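PDB 2B1X: naphthalene dioxygenase small subunit from Rhodococcus sp., which is the beta subunit of a Rieske non-heme iron oxygenase that dihydroxylates naphthalene, and probably plays a structural rather than catalytic part. Local coordinates for residues Thr16-Met21 with Leu35-Glu40; Asn101-Thr106 with Ser135-Asp140; Thr139-Arg144 with Leu150-Val155. All coordinates share one frame; numbering follows the deposited sequence.

Contact 1 (Thr16-Met21 with Leu35-Glu40); sequences TEWLYM and LALVTE
L37 is the residue through which the turn L35-V38, leading out of helix 31-35, meets helix 10-27, and two side chains from successive turns of that helix, W18 and M21, receive it. The leucine presents different atoms to each. L37 CB lies 3.8 Å from W18 CZ2, on the six-membered part of the indole, obliquely to the ring, and the two side chains run past each other in opposite directions. Its branched end goes to the methionine: L37 CD1 is 3.8 Å from M21 SD, and L37 CD2 is equally far from M21 CE, an approach tip to tip. This is ordinary apolar packing, with no hydrogen bond across it. In the cone-shaped alpha+beta fold of the NTF2 clan, to which the beta subunits of ring-hydroxylating dioxygenases belong, helices pack against a strongly curved sheet; here W18 also touches L142 and M151 of that sheet, while the backbone of L37 pairs with M151. W18 has CG anti to its N (chi1 -171°), which carries the indole out from the helix toward the leucine. M21 bends back at chi2 and chi3, bringing its methyl CE 3.6 Å above one face of the W18 ring, toward the rim, so the same methyl touches both indole and leucine. The turn that offers L37 is of type I, with a bond of 3.3 Å from V38 N to L35 O.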
loop_
_atom_site.group_PDB
_atom_site.type_symbol
_atom_site.label_atom_id
_atom_site.label_comp_id
_atom_site.label_asym_id
_atom_site.label_seq_id
_atom_site.Cartn_x
_atom_site.Cartn_y
_atom_site.Cartn_z
ATOM N N THR B 16 13.335 31.628 -5.904
ATOM C CA THR B 16 12.184 30.838 -5.484
ATOM C C THR B 16 11.146 30.805 -6.610
ATOM O O THR B 16 10.698 29.731 -6.990
ATOM C CB THR B 16 11.634 31.357 -4.152
ATOM O OG1 THR B 16 12.671 31.253 -3.162
ATOM C CG2 THR B 16 10.517 30.438 -3.617
ATOM N N GLU B 17 10.849 31.971 -7.195
ATOM C CA GLU B 17 9.904 32.052 -8.301
ATOM C C GLU B 17 10.409 31.254 -9.497
ATOM O O GLU B 17 9.625 30.614 -10.190
ATOM C CB GLU B 17 9.563 33.508 -8.657
ATOM C CG GLU B 17 8.635 34.125 -7.592
ATOM C CD GLU B 17 8.110 35.526 -7.904
ATOM O OE1 GLU B 17 8.726 36.272 -8.718
ATOM O OE2 GLU B 17 7.068 35.898 -7.293
ATOM N N TRP B 18 11.720 31.279 -9.728
ATOM C CA TRP B 18 12.309 30.522 -10.829
ATOM C C TRP B 18 12.078 29.012 -10.599
ATOM O O TRP B 18 11.683 28.282 -11.511
ATOM C CB TRP B 18 13.794 30.867 -10.963
ATOM C CG TRP B 18 14.459 30.307 -12.192
ATOM C CD1 TRP B 18 14.705 30.971 -13.378
ATOM C CD2 TRP B 18 14.982 28.984 -12.356
ATOM N NE1 TRP B 18 15.345 30.130 -14.257
ATOM C CE2 TRP B 18 15.525 28.906 -13.657
ATOM C CE3 TRP B 18 15.050 27.849 -11.530
ATOM C CZ2 TRP B 18 16.132 27.738 -14.152
ATOM C CZ3 TRP B 18 15.637 26.684 -12.022
ATOM C CH2 TRP B 18 16.174 26.642 -13.325
ATOM N N LEU B 19 12.279 28.553 -9.373
ATOM C CA LEU B 19 12.086 27.135 -9.072
ATOM C C LEU B 19 10.642 26.702 -9.277
ATOM O O LEU B 19 10.368 25.590 -9.757
ATOM C CB LEU B 19 12.511 26.823 -7.629
ATOM C CG LEU B 19 13.993 26.790 -7.296
ATOM C CD1 LEU B 19 14.179 26.553 -5.832
ATOM C CD2 LEU B 19 14.667 25.678 -8.099
ATOM N N TYR B 20 9.706 27.574 -8.913
ATOM C CA TYR B 20 8.298 27.207 -9.035
ATOM C C TYR B 20 7.886 27.224 -10.503
ATOM O O TYR B 20 7.074 26.415 -10.918
ATOM C CB TYR B 20 7.398 28.122 -8.198
ATOM C CG TYR B 20 7.620 28.078 -6.708
ATOM C CD1 TYR B 20 7.127 29.094 -5.904
ATOM C CD2 TYR B 20 8.253 26.984 -6.073
ATOM C CE1 TYR B 20 7.277 29.082 -4.537
ATOM C CE2 TYR B 20 8.406 26.950 -4.657
ATOM C CZ TYR B 20 7.914 28.010 -3.908
ATOM O OH TYR B 20 8.029 28.061 -2.521
ATOM N N MET B 21 8.450 28.141 -11.280
ATOM C CA MET B 21 8.223 28.186 -12.734
ATOM C C MET B 21 8.795 26.937 -13.425
ATOM O O MET B 21 8.211 26.402 -14.367
ATOM C CB MET B 21 8.850 29.460 -13.303
ATOM C CG MET B 21 8.892 29.579 -14.856
ATOM S SD MET B 21 10.292 28.666 -15.610
ATOM C CE MET B 21 11.748 29.647 -15.082
ATOM N N LEU B 35 13.998 22.816 -21.402
ATOM C CA LEU B 35 15.339 22.659 -21.937
ATOM C C LEU B 35 16.057 24.012 -22.121
ATOM O O LEU B 35 17.269 24.086 -21.985
ATOM C CB LEU B 35 15.311 21.844 -23.238
ATOM C CG LEU B 35 16.654 21.259 -23.699
ATOM C CD1 LEU B 35 17.253 20.312 -22.637
ATOM C CD2 LEU B 35 16.517 20.572 -25.049
ATOM N N ALA B 36 15.290 25.072 -22.393
ATOM C CA ALA B 36 15.820 26.419 -22.533
ATOM C C ALA B 36 16.333 27.004 -21.194
ATOM O O ALA B 36 17.043 28.010 -21.196
ATOM C CB ALA B 36 14.770 27.347 -23.168
ATOM N N LEU B 37 15.986 26.377 -20.064
ATOM C CA LEU B 37 16.454 26.865 -18.765
ATOM C C LEU B 37 17.822 26.325 -18.393
ATOM O O LEU B 37 18.373 26.663 -17.338
ATOM C CB LEU B 37 15.456 26.517 -17.654
ATOM C CG LEU B 37 14.014 26.960 -17.863
ATOM C CD1 LEU B 37 13.130 26.403 -16.731
ATOM C CD2 LEU B 37 13.923 28.474 -17.974
ATOM N N VAL B 38 18.386 25.481 -19.243
ATOM C CA VAL B 38 19.630 24.853 -18.849
ATOM C C VAL B 38 20.812 25.418 -19.570
ATOM O O VAL B 38 20.719 26.004 -20.632
ATOM C CB VAL B 38 19.638 23.286 -18.925
ATOM C CG1 VAL B 38 18.383 22.691 -18.244
ATOM C CG2 VAL B 38 19.805 22.805 -20.368
ATOM N N THR B 39 21.940 25.203 -18.949
ATOM C CA THR B 39 23.165 25.788 -19.365
ATOM C C THR B 39 23.902 24.831 -20.312
ATOM O O THR B 39 23.642 23.616 -20.350
ATOM C CB THR B 39 23.923 26.091 -18.060
ATOM O OG1 THR B 39 24.517 27.390 -18.135
ATOM C CG2 THR B 39 25.032 25.090 -17.802
ATOM N N GLU B 40 24.808 25.406 -21.089
ATOM C CA GLU B 40 25.607 24.675 -22.068
ATOM C C GLU B 40 26.551 23.620 -21.410
ATOM O O GLU B 40 26.834 22.577 -21.995
ATOM C CB GLU B 40 26.383 25.699 -22.912
ATOM C CG GLU B 40 25.605 27.002 -23.281
ATOM C CD GLU B 40 25.281 28.013 -22.116
ATOM O OE1 GLU B 40 25.991 28.098 -21.088
ATOM O OE2 GLU B 40 24.286 28.778 -22.229
#

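Contact 2 (Asn101-Thr106 with Ser135-Asp140); sequences NVRVAT and SGERTD
R103 and E137 meet across the face of the sheet, their side chains crossing at about a right angle, and a single carboxylate oxygen does the bonding. The guanidinium approaches end-on, with both terminal nitrogens directed at E137 OE2: R103 NH1 lies 2.8 Å from it, with an N-H...O angle of 154°, and R103 NH2 lies 3.1 Å from it in a more bent bond. The oxygen sits close to the guanidinium plane, at its edge. The reverse does not hold, because the two planes are turned 42° apart and both nitrogens come to OE2 from the same face of the carboxylate, NH1 from well above its plane and NH2 from the anti side.

A second grip fixes the rotation of the guanidinium. R103 NE gives a bond of 2.9 Å to the backbone oxygen N101 O, and R103 NH2 adds a longer one of 3.2 Å to that same atom. NH2 therefore serves both acceptors, and N101 O, like E137 OE2, lies in the guanidinium plane. The bends at chi2 and chi3 of R103 fold the chain back toward N101 and make this possible, whereas E137 reaches out extended, CG anti to its backbone N (chi1 -171°).

R103 NH1 also forms a salt bridge with E24 of a neighbouring subunit, whose Y20 packs on R103. Between the two strands runs strand 112-124, whose T116 touches both side chains. The pair is thus a cross-strand salt bridge between next-but-one strands, on the curved sheet of an NTF2-like beta subunit where the subunit meets another copy of the same protein.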
loop_
_atom_site.group_PDB
_atom_site.type_symbol
_atom_site.label_atom_id
_atom_site.label_comp_id
_atom_site.label_asym_id
_atom_site.label_seq_id
_atom_site.Cartn_x
_atom_site.Cartn_y
_atom_site.Cartn_z
ATOM N N ASN B 101 11.186 23.912 1.509
ATOM C CA ASN B 101 12.440 24.076 2.248
ATOM C C ASN B 101 13.533 24.692 1.328
ATOM O O ASN B 101 14.646 24.179 1.264
ATOM C CB ASN B 101 12.959 22.718 2.763
ATOM C CG ASN B 101 12.090 22.090 3.850
ATOM O OD1 ASN B 101 12.572 21.831 4.979
ATOM N ND2 ASN B 101 10.845 21.805 3.526
ATOM N N VAL B 102 13.220 25.761 0.605
ATOM C CA VAL B 102 14.193 26.359 -0.335
ATOM C C VAL B 102 15.296 27.106 0.409
ATOM O O VAL B 102 15.025 28.026 1.193
ATOM C CB VAL B 102 13.509 27.254 -1.369
ATOM C CG1 VAL B 102 14.568 28.022 -2.280
ATOM C CG2 VAL B 102 12.530 26.450 -2.231
ATOM N N ARG B 103 16.542 26.689 0.214
ATOM C CA ARG B 103 17.688 27.389 0.808
ATOM C C ARG B 103 18.564 27.951 -0.306
ATOM O O ARG B 103 18.914 27.249 -1.272
ATOM C CB ARG B 103 18.506 26.463 1.729
ATOM C CG ARG B 103 17.741 25.961 2.970
ATOM C CD ARG B 103 18.057 24.530 3.335
ATOM N NE ARG B 103 17.246 23.658 2.492
ATOM C CZ ARG B 103 17.485 22.374 2.270
ATOM N NH1 ARG B 103 18.540 21.793 2.837
ATOM N NH2 ARG B 103 16.670 21.674 1.482
ATOM N N VAL B 104 18.907 29.226 -0.186
ATOM C CA VAL B 104 19.737 29.901 -1.203
ATOM C C VAL B 104 21.035 30.397 -0.571
ATOM O O VAL B 104 21.015 31.061 0.458
ATOM C CB VAL B 104 18.989 31.087 -1.850
ATOM C CG1 VAL B 104 19.845 31.763 -2.937
ATOM C CG2 VAL B 104 17.659 30.612 -2.415
ATOM N N ALA B 105 22.162 30.054 -1.188
ATOM C CA ALA B 105 23.462 30.544 -0.738
ATOM C C ALA B 105 24.237 31.094 -1.934
ATOM O O ALA B 105 23.905 30.747 -3.071
ATOM C CB ALA B 105 24.237 29.428 -0.054
ATOM N N THR B 106 25.237 31.954 -1.682
ATOM C CA THR B 106 26.114 32.448 -2.759
ATOM C C THR B 106 26.966 31.323 -3.339
ATOM O O THR B 106 27.350 30.398 -2.630
ATOM C CB THR B 106 27.038 33.655 -2.314
ATOM O OG1 THR B 106 27.680 33.377 -1.061
ATOM C CG2 THR B 106 26.233 34.927 -2.051
ATOM N N SER B 135 10.969 10.984 -3.005
ATOM C CA SER B 135 11.345 12.071 -2.087
ATOM C C SER B 135 12.845 12.277 -2.175
ATOM O O SER B 135 13.586 11.322 -2.335
ATOM C CB SER B 135 10.998 11.716 -0.660
ATOM O OG SER B 135 11.624 12.647 0.231
ATOM N N GLY B 136 13.315 13.501 -2.051
ATOM C CA GLY B 136 14.764 13.706 -2.142
ATOM C C GLY B 136 15.184 15.133 -1.954
ATOM O O GLY B 136 14.344 16.031 -1.820
ATOM N N GLU B 137 16.489 15.355 -1.995
ATOM C CA GLU B 137 17.006 16.690 -1.934
ATOM C C GLU B 137 17.724 17.044 -3.230
ATOM O O GLU B 137 18.519 16.264 -3.745
ATOM C CB GLU B 137 17.913 16.861 -0.719
ATOM C CG GLU B 137 18.308 18.309 -0.480
ATOM C CD GLU B 137 19.084 18.488 0.817
ATOM O OE1 GLU B 137 20.198 17.925 0.931
ATOM O OE2 GLU B 137 18.580 19.195 1.725
ATOM N N ARG B 138 17.405 18.215 -3.768
ATOM C CA ARG B 138 18.065 18.725 -4.969
ATOM C C ARG B 138 19.011 19.808 -4.550
ATOM O O ARG B 138 18.617 20.736 -3.835
ATOM C CB ARG B 138 17.056 19.297 -5.970
ATOM C CG ARG B 138 15.836 18.404 -6.197
ATOM C CD ARG B 138 14.941 18.938 -7.321
ATOM N NE ARG B 138 14.484 20.276 -6.958
ATOM C CZ ARG B 138 13.686 21.040 -7.699
ATOM N NH1 ARG B 138 13.207 20.595 -8.856
ATOM N NH2 ARG B 138 13.351 22.250 -7.246
ATOM N N THR B 139 20.264 19.653 -4.962
ATOM C CA THR B 139 21.273 20.682 -4.831
ATOM C C THR B 139 21.653 21.177 -6.213
ATOM O O THR B 139 22.147 20.394 -7.025
ATOM C CB THR B 139 22.496 20.115 -4.059
ATOM O OG1 THR B 139 22.020 19.604 -2.805
ATOM C CG2 THR B 139 23.464 21.228 -3.636
ATOM N N ASP B 140 21.422 22.476 -6.459
ATOM C CA ASP B 140 21.567 23.102 -7.773
ATOM C C ASP B 140 22.619 24.215 -7.752
ATOM O O ASP B 140 22.926 24.817 -6.709
ATOM C CB ASP B 140 20.260 23.736 -8.287
ATOM C CG ASP B 140 19.077 22.784 -8.295
ATOM O OD1 ASP B 140 19.263 21.531 -8.247
ATOM O OD2 ASP B 140 17.889 23.214 -8.320
#

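Contact 3 (Thr139-Arg144 with Leu150-Val155); sequences TDVLRR and LMAKRV
A classic beta bulge interrupts the antiparallel hairpin of strands 132-145 and 148-158, in the curved sheet of this NTF2-like fold. A152 and K153 both face V141, whose O takes a bond of 2.9 Å from A152 N and a weak one from K153 N. On one side of the bulge T139 pairs with V155, and on the other R143 pairs with L150, through two bonds each. V141 CB meets K153 CB at 3.9 Å on the face that also carries R143, whose guanidinium is held by D41 and E112 and has A152 CB over one face.

On the other face D140 and R154 lie side by side. R154 runs out extended and bends at chi3 (-72°), which turns its side-on grip to the carboxylate, NE to D140 OD1 at 2.8 Å and NH2 to D140 OD2 at 2.7 Å. Both oxygens are met from above the carboxylate plane, the two groups being turned 48° apart. R154 NH1 goes to E22 of helix 10-27. A leucine in place of R154 would probably leave the buried carboxylate of D140 without its charged mate and break the tie to E22. M151 SD sits 3.5 Å above the plane of the R154 guanidinium, over its centre.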
loop_
_atom_site.group_PDB
_atom_site.type_symbol
_atom_site.label_atom_id
_atom_site.label_comp_id
_atom_site.label_asym_id
_atom_site.label_seq_id
_atom_site.Cartn_x
_atom_site.Cartn_y
_atom_site.Cartn_z
ATOM N N THR B 139 20.264 19.653 -4.962
ATOM C CA THR B 139 21.273 20.682 -4.831
ATOM C C THR B 139 21.653 21.177 -6.213
ATOM O O THR B 139 22.147 20.394 -7.025
ATOM C CB THR B 139 22.496 20.115 -4.059
ATOM O OG1 THR B 139 22.020 19.604 -2.805
ATOM C CG2 THR B 139 23.464 21.228 -3.636
ATOM N N ASP B 140 21.422 22.476 -6.459
ATOM C CA ASP B 140 21.567 23.102 -7.773
ATOM C C ASP B 140 22.619 24.215 -7.752
ATOM O O ASP B 140 22.926 24.817 -6.709
ATOM C CB ASP B 140 20.260 23.736 -8.287
ATOM C CG ASP B 140 19.077 22.784 -8.295
ATOM O OD1 ASP B 140 19.263 21.531 -8.247
ATOM O OD2 ASP B 140 17.889 23.214 -8.320
ATOM N N VAL B 141 23.172 24.461 -8.919
ATOM C CA VAL B 141 23.909 25.697 -9.176
ATOM C C VAL B 141 23.117 26.439 -10.243
ATOM O O VAL B 141 22.908 25.932 -11.343
ATOM C CB VAL B 141 25.369 25.426 -9.602
ATOM C CG1 VAL B 141 26.136 26.749 -9.927
ATOM C CG2 VAL B 141 26.070 24.645 -8.500
ATOM N N LEU B 142 22.642 27.622 -9.877
ATOM C CA LEU B 142 21.976 28.527 -10.812
ATOM C C LEU B 142 22.912 29.676 -11.193
ATOM O O LEU B 142 23.658 30.178 -10.348
ATOM C CB LEU B 142 20.707 29.085 -10.175
ATOM C CG LEU B 142 19.357 28.423 -10.456
ATOM C CD1 LEU B 142 19.420 26.929 -10.835
ATOM C CD2 LEU B 142 18.417 28.681 -9.295
ATOM N N ARG B 143 22.854 30.089 -12.458
ATOM C CA ARG B 143 23.675 31.168 -12.988
ATOM C C ARG B 143 22.781 32.269 -13.522
ATOM O O ARG B 143 21.837 31.983 -14.252
ATOM C CB ARG B 143 24.542 30.660 -14.136
ATOM C CG ARG B 143 25.779 29.923 -13.691
ATOM C CD ARG B 143 27.026 30.290 -14.473
ATOM N NE ARG B 143 27.067 29.576 -15.734
ATOM C CZ ARG B 143 27.683 28.417 -15.952
ATOM N NH1 ARG B 143 28.355 27.805 -14.990
ATOM N NH2 ARG B 143 27.632 27.879 -17.162
ATOM N N ARG B 144 23.080 33.523 -13.174
ATOM C CA ARG B 144 22.376 34.672 -13.753
ATOM C C ARG B 144 22.544 34.685 -15.260
ATOM O O ARG B 144 23.614 34.385 -15.767
ATOM C CB ARG B 144 22.886 35.996 -13.177
ATOM C CG ARG B 144 22.269 36.373 -11.846
ATOM C CD ARG B 144 22.303 37.865 -11.560
ATOM N NE ARG B 144 22.306 38.160 -10.126
ATOM C CZ ARG B 144 21.210 38.296 -9.383
ATOM N NH1 ARG B 144 19.996 38.151 -9.931
ATOM N NH2 ARG B 144 21.331 38.575 -8.084
ATOM N N LEU B 150 19.818 30.468 -15.326
ATOM C CA LEU B 150 19.948 29.188 -15.998
ATOM C C LEU B 150 20.537 28.200 -15.021
ATOM O O LEU B 150 21.337 28.568 -14.147
ATOM C CB LEU B 150 20.887 29.292 -17.193
ATOM C CG LEU B 150 20.382 29.453 -18.629
ATOM C CD1 LEU B 150 18.993 30.064 -18.744
ATOM C CD2 LEU B 150 21.399 30.254 -19.431
ATOM N N MET B 151 20.158 26.938 -15.199
ATOM C CA MET B 151 20.662 25.874 -14.359
ATOM C C MET B 151 21.909 25.260 -14.968
ATOM O O MET B 151 21.860 24.661 -16.040
ATOM C CB MET B 151 19.601 24.794 -14.161
ATOM C CG MET B 151 19.985 23.725 -13.125
ATOM S SD MET B 151 18.568 22.758 -12.676
ATOM C CE MET B 151 18.442 21.694 -14.192
ATOM N N ALA B 152 23.001 25.367 -14.230
ATOM C CA ALA B 152 24.276 24.802 -14.623
ATOM C C ALA B 152 24.471 23.410 -14.065
ATOM O O ALA B 152 25.175 22.606 -14.663
ATOM C CB ALA B 152 25.425 25.709 -14.170
ATOM N N LYS B 153 23.851 23.132 -12.914
ATOM C CA LYS B 153 24.065 21.858 -12.222
ATOM C C LYS B 153 22.874 21.492 -11.362
ATOM O O LYS B 153 22.236 22.359 -10.781
ATOM C CB LYS B 153 25.338 21.920 -11.359
ATOM C CG LYS B 153 25.808 20.570 -10.786
ATOM C CD LYS B 153 27.024 20.756 -9.871
ATOM C CE LYS B 153 27.294 19.521 -9.031
ATOM N NZ LYS B 153 27.963 18.436 -9.811
ATOM N N ARG B 154 22.581 20.199 -11.287
ATOM C CA ARG B 154 21.638 19.688 -10.312
ATOM C C ARG B 154 22.050 18.281 -9.913
ATOM O O ARG B 154 22.346 17.433 -10.786
ATOM C CB ARG B 154 20.212 19.686 -10.861
ATOM C CG ARG B 154 19.233 18.937 -9.941
ATOM C CD ARG B 154 17.759 19.146 -10.274
ATOM N NE ARG B 154 17.334 20.502 -9.918
ATOM C CZ ARG B 154 16.318 21.131 -10.484
ATOM N NH1 ARG B 154 15.658 20.544 -11.470
ATOM N NH2 ARG B 154 15.990 22.353 -10.091
ATOM N N VAL B 155 22.061 18.041 -8.603
ATOM C CA VAL B 155 22.181 16.694 -8.063
ATOM C C VAL B 155 20.887 16.364 -7.310
ATOM O O VAL B 155 20.510 17.077 -6.355
ATOM C CB VAL B 155 23.383 16.618 -7.073
ATOM C CG1 VAL B 155 23.461 15.241 -6.384
ATOM C CG2 VAL B 155 24.709 16.985 -7.738
HETATM O O HOH W 1 21.436 16.969 -3.117
#

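How the contacts relate
Contacts 1 and 3 are partly buried, and W18 of contact 1 packs on L142 and M151, on one face of contact 3, whereas contact 2 is a surface contact facing a neighbouring subunit. The segments of contacts 2 and 3 overlap on strand 132-145, at T139 and D140, but only contact 3 uses those two residues: it pairs adjacent strands through backbone bonds and a side-chain salt bridge, while contact 2 spans an intervening strand by side chains alone. Contact 1 is apolar, and is joined to contact 3 by probable backbone bonds between M151 and both L37 and T39. The salt bridges differ too, one carboxylate oxygen being shared in contact 2 and both used in contact 3.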